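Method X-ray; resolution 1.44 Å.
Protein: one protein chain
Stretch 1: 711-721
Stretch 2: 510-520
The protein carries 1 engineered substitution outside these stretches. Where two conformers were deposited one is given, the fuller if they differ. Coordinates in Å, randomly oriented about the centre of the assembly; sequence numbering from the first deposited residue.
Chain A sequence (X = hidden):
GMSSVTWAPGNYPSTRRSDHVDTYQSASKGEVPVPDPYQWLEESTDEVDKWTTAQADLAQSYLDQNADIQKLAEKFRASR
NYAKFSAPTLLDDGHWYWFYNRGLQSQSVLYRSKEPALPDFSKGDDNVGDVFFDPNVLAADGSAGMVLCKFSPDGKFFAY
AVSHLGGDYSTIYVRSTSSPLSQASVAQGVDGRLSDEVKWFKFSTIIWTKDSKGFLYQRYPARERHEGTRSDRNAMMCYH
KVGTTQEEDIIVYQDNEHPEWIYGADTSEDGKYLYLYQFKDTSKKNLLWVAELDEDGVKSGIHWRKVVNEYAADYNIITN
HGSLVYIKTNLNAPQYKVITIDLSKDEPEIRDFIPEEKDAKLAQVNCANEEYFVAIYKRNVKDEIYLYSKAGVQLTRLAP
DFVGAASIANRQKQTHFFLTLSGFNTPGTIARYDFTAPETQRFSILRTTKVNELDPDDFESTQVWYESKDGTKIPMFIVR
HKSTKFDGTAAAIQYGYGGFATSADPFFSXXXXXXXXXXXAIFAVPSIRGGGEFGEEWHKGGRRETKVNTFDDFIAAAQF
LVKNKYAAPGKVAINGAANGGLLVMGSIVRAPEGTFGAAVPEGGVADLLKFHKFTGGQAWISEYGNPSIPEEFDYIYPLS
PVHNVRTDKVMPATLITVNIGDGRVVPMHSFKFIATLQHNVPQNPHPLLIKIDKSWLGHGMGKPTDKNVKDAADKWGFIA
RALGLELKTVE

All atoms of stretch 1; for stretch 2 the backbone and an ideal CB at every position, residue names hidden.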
# COMPACT_ATOMS: atom_id res chain seq x y z
N ASP A 711 -13.09 -7.36 -12.74
CA ASP A 711 -11.80 -6.91 -13.25
C ASP A 711 -10.73 -7.99 -13.07
O ASP A 711 -9.90 -8.17 -13.96
CB ASP A 711 -11.35 -5.63 -12.57
CG ASP A 711 -12.14 -4.39 -13.05
OD1 ASP A 711 -12.81 -4.44 -14.11
OD2 ASP A 711 -12.13 -3.41 -12.25
N ALA A 712 -10.76 -8.74 -11.96
CA ALA A 712 -9.81 -9.83 -11.78
C ALA A 712 -10.01 -10.90 -12.85
O ALA A 712 -9.04 -11.43 -13.41
CB ALA A 712 -9.94 -10.42 -10.38
N ALA A 713 -11.26 -11.25 -13.14
CA ALA A 713 -11.50 -12.25 -14.17
C ALA A 713 -11.00 -11.79 -15.53
O ALA A 713 -10.44 -12.58 -16.30
CB ALA A 713 -12.98 -12.59 -14.21
N ASP A 714 -11.20 -10.51 -15.87
CA ASP A 714 -10.68 -9.99 -17.14
C ASP A 714 -9.16 -10.09 -17.19
O ASP A 714 -8.60 -10.52 -18.20
CB ASP A 714 -11.05 -8.52 -17.28
CG ASP A 714 -12.48 -8.26 -17.72
OD1 ASP A 714 -13.18 -9.19 -18.08
OD2 ASP A 714 -12.90 -7.05 -17.69
N LYS A 715 -8.49 -9.68 -16.12
CA LYS A 715 -7.03 -9.66 -16.09
C LYS A 715 -6.44 -11.06 -16.20
O LYS A 715 -5.60 -11.34 -17.07
CB LYS A 715 -6.53 -9.02 -14.78
CG LYS A 715 -5.11 -9.25 -14.48
CD LYS A 715 -4.66 -8.36 -13.33
CE LYS A 715 -5.01 -8.89 -12.02
NZ LYS A 715 -3.99 -8.36 -11.00
N TRP A 716 -6.90 -11.96 -15.32
CA TRP A 716 -6.32 -13.30 -15.30
C TRP A 716 -6.79 -14.11 -16.50
O TRP A 716 -6.04 -14.95 -17.02
CB TRP A 716 -6.62 -14.00 -13.97
CG TRP A 716 -6.06 -13.30 -12.78
CD1 TRP A 716 -6.76 -12.84 -11.68
CD2 TRP A 716 -4.69 -12.93 -12.56
NE1 TRP A 716 -5.91 -12.23 -10.80
CE2 TRP A 716 -4.64 -12.24 -11.32
CE3 TRP A 716 -3.52 -13.11 -13.29
CZ2 TRP A 716 -3.44 -11.75 -10.79
CZ3 TRP A 716 -2.34 -12.61 -12.76
CH2 TRP A 716 -2.30 -11.95 -11.53
N GLY A 717 -8.00 -13.85 -16.98
CA GLY A 717 -8.45 -14.50 -18.21
C GLY A 717 -7.67 -14.05 -19.43
O GLY A 717 -7.33 -14.86 -20.31
N PHE A 718 -7.36 -12.77 -19.47
CA PHE A 718 -6.53 -12.24 -20.56
C PHE A 718 -5.18 -12.93 -20.55
O PHE A 718 -4.67 -13.36 -21.59
CB PHE A 718 -6.39 -10.73 -20.44
CG PHE A 718 -5.47 -10.11 -21.47
CD1 PHE A 718 -6.01 -9.70 -22.67
CD2 PHE A 718 -4.14 -9.94 -21.24
CE1 PHE A 718 -5.22 -9.13 -23.68
CE2 PHE A 718 -3.33 -9.38 -22.23
CZ PHE A 718 -3.87 -8.97 -23.42
N ILE A 719 -4.57 -13.01 -19.38
CA ILE A 719 -3.28 -13.66 -19.26
C ILE A 719 -3.40 -15.12 -19.69
O ILE A 719 -2.56 -15.63 -20.45
CB ILE A 719 -2.72 -13.52 -17.84
CG1 ILE A 719 -2.22 -12.09 -17.60
CG2 ILE A 719 -1.60 -14.53 -17.61
CD1 ILE A 719 -1.93 -11.77 -16.17
N ALA A 720 -4.41 -15.84 -19.20
CA ALA A 720 -4.53 -17.26 -19.51
C ALA A 720 -4.64 -17.49 -21.01
O ALA A 720 -3.96 -18.36 -21.57
CB ALA A 720 -5.72 -17.88 -18.80
N ARG A 721 -5.47 -16.71 -21.68
CA ARG A 721 -5.62 -16.87 -23.13
C ARG A 721 -4.33 -16.51 -23.85
O ARG A 721 -3.91 -17.23 -24.77
CB ARG A 721 -6.79 -16.03 -23.65
CG ARG A 721 -6.85 -16.09 -25.15
CD ARG A 721 -8.22 -15.93 -25.71
NE ARG A 721 -9.04 -17.09 -25.40
CZ ARG A 721 -10.20 -17.32 -25.99
NH1 ARG A 721 -10.93 -18.38 -25.65
NH2 ARG A 721 -10.63 -16.47 -26.92
N UNK A 510 -7.00 -15.41 -2.41
CA UNK A 510 -7.74 -16.58 -2.87
C UNK A 510 -7.90 -16.59 -4.37
O UNK A 510 -7.97 -17.67 -4.94
CB UNK A 510 -9.12 -16.64 -2.20
N UNK A 511 -7.93 -15.43 -5.02
CA UNK A 511 -8.04 -15.42 -6.48
C UNK A 511 -6.77 -16.00 -7.10
O UNK A 511 -6.84 -16.80 -8.05
CB UNK A 511 -8.29 -14.00 -7.00
N UNK A 512 -5.59 -15.55 -6.65
CA UNK A 512 -4.36 -16.10 -7.20
C UNK A 512 -4.32 -17.61 -6.99
O UNK A 512 -4.02 -18.36 -7.92
CB UNK A 512 -3.14 -15.44 -6.56
N UNK A 513 -4.60 -18.09 -5.77
CA UNK A 513 -4.56 -19.53 -5.56
C UNK A 513 -5.54 -20.27 -6.46
O UNK A 513 -5.25 -21.35 -6.96
CB UNK A 513 -4.86 -19.85 -4.09
N UNK A 514 -6.71 -19.70 -6.67
CA UNK A 514 -7.68 -20.32 -7.56
C UNK A 514 -7.12 -20.41 -8.98
O UNK A 514 -7.25 -21.44 -9.64
CB UNK A 514 -8.99 -19.53 -7.55
N UNK A 515 -6.48 -19.35 -9.46
CA UNK A 515 -5.86 -19.41 -10.77
C UNK A 515 -4.80 -20.51 -10.83
O UNK A 515 -4.74 -21.29 -11.79
CB UNK A 515 -5.24 -18.06 -11.12
N UNK A 516 -3.97 -20.61 -9.79
CA UNK A 516 -2.91 -21.61 -9.79
C UNK A 516 -3.49 -23.01 -9.88
O UNK A 516 -2.98 -23.86 -10.61
CB UNK A 516 -2.04 -21.48 -8.54
N UNK A 517 -4.51 -23.28 -9.10
CA UNK A 517 -5.15 -24.59 -9.13
C UNK A 517 -5.87 -24.84 -10.45
O UNK A 517 -5.76 -25.93 -11.00
CB UNK A 517 -6.14 -24.72 -7.97
N UNK A 518 -6.54 -23.85 -10.99
CA UNK A 518 -7.32 -24.03 -12.21
C UNK A 518 -6.43 -24.38 -13.38
O UNK A 518 -6.79 -25.21 -14.22
CB UNK A 518 -8.13 -22.77 -12.53
N UNK A 519 -5.28 -23.76 -13.47
CA UNK A 519 -4.43 -23.87 -14.63
C UNK A 519 -3.12 -24.60 -14.36
O UNK A 519 -2.36 -24.83 -15.33
CB UNK A 519 -4.13 -22.47 -15.18
N UNK A 520 -2.83 -24.99 -13.13
CA UNK A 520 -1.53 -25.62 -12.89
C UNK A 520 -0.40 -24.63 -13.09
O UNK A 520 0.68 -25.00 -13.57
CB UNK A 520 -1.34 -26.83 -13.81

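Two helices pack here with their N-to-C directions 35° apart and their axes 11.6 Å apart at closest approach. The first offers a ridge of Ala712, Trp716 and Ala720, one residue per turn, with no charged group among them, so its partner should answer with apolar side chains four residues apart.

Position 510 lies at the start of the second helix, with its CB out of reach of stretch 1. Many residues would serve; a phi of -66° also admits proline, whose missing amide proton costs little in a first turn. It is Pro510.

At 511 the CB points toward stretch 1, and its ideal position is 4.8 Å from Trp716 NE1 and 5.2 Å from Ala712 CB. A medium aliphatic side chain, such as valine, leucine or isoleucine, would fill that space. The residue is Ile511: its CD1 lies 3.8 Å from Ala712 CB, and its CG2 lies 3.6 Å from Trp716 CD1.

Position 512 points sideways, beside the indole, and an aliphatic side chain with a gamma carbon turned that way can touch it; valine, leucine, methionine or isoleucine would do. Ile512 brings CG1 to 4.2 Å from Trp716 CZ2, a looser contact.

Positions 513 and 514 are out of reach, and stretch 1 dictates nothing. They are Leu513 and Thr514; the threonine OG1 donates to Pro510 O at 2.8 Å, satisfying its hydroxyl within the helix.

Position 515 faces the middle of the ridge, its ideal CB 5.1 Å from Trp716 CG. A large apolar group, aromatic or long aliphatic, could extend along stretch 1 toward Ala720. Phe515 does so with chi1 t: CD2 lies 3.7 Å from Trp716 CB and CE2 4.1 Å from Ala720 CB. The ring edge meets the backbone, with CE2 3.5 Å from Trp716 O, while the phenyl and the indole five-membered ring meet obliquely, their planes at 49°.

Positions 516, 517 and 518 turn out of reach and leave the choice wide. They are Leu516, Gln517 and Thr518, whose OG1 donates to Thr514 O at 2.8 Å, repeating the earlier pattern one turn on.

At 519 the CB points toward stretch 1 but has nothing within 5.5 Å, so a long side chain is needed to reach the small Ala720. Tyr519 spans the gap, its CZ and OH each 3.6 Å from Ala720 CB.

Position 520 has left the helix with a phi of 67°, which favours glycine; asparagine is another common choice. It is Gly520.

Stretch 2 510-520: PIILTFLQTYG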
# COMPACT_ATOMS: atom_id res chain seq x y z
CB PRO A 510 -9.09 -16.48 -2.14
CG PRO A 510 -9.21 -14.99 -1.85
CD PRO A 510 -7.79 -14.55 -1.52
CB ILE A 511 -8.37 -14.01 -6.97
CG1 ILE A 511 -9.85 -13.69 -6.60
CG2 ILE A 511 -8.04 -13.84 -8.46
CD1 ILE A 511 -10.39 -12.39 -7.13
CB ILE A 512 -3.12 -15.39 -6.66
CG1 ILE A 512 -3.13 -13.95 -7.20
CG2 ILE A 512 -1.87 -16.13 -7.09
CD1 ILE A 512 -2.09 -13.00 -6.61
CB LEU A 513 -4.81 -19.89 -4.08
CG LEU A 513 -3.76 -19.33 -3.11
CD1 LEU A 513 -4.08 -19.81 -1.72
CD2 LEU A 513 -2.32 -19.68 -3.49
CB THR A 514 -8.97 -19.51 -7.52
OG1 THR A 514 -9.53 -19.59 -6.21
CG2 THR A 514 -9.99 -20.05 -8.49
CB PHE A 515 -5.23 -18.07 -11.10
CG PHE A 515 -4.66 -17.94 -12.48
CD1 PHE A 515 -3.36 -18.33 -12.73
CD2 PHE A 515 -5.43 -17.47 -13.52
CE1 PHE A 515 -2.82 -18.21 -13.98
CE2 PHE A 515 -4.90 -17.34 -14.78
CZ PHE A 515 -3.60 -17.72 -15.02
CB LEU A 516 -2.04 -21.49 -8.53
CG LEU A 516 -1.37 -20.12 -8.27
CD1 LEU A 516 -0.39 -20.24 -7.16
CD2 LEU A 516 -0.71 -19.55 -9.48
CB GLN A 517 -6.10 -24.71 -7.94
CG GLN A 517 -6.73 -26.09 -7.82
CD GLN A 517 -7.50 -26.32 -6.53
OE1 GLN A 517 -7.48 -25.54 -5.62
NE2 GLN A 517 -8.23 -27.42 -6.51
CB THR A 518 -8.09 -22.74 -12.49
OG1 THR A 518 -9.08 -22.54 -11.44
CG2 THR A 518 -8.82 -22.78 -13.81
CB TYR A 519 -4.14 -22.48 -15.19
CG TYR A 519 -5.33 -21.79 -15.78
CD1 TYR A 519 -5.89 -22.23 -16.98
CD2 TYR A 519 -5.84 -20.65 -15.20
CE1 TYR A 519 -6.96 -21.58 -17.55
CE2 TYR A 519 -6.89 -19.99 -15.78
CZ TYR A 519 -7.43 -20.46 -16.96
OH TYR A 519 -8.49 -19.74 -17.51
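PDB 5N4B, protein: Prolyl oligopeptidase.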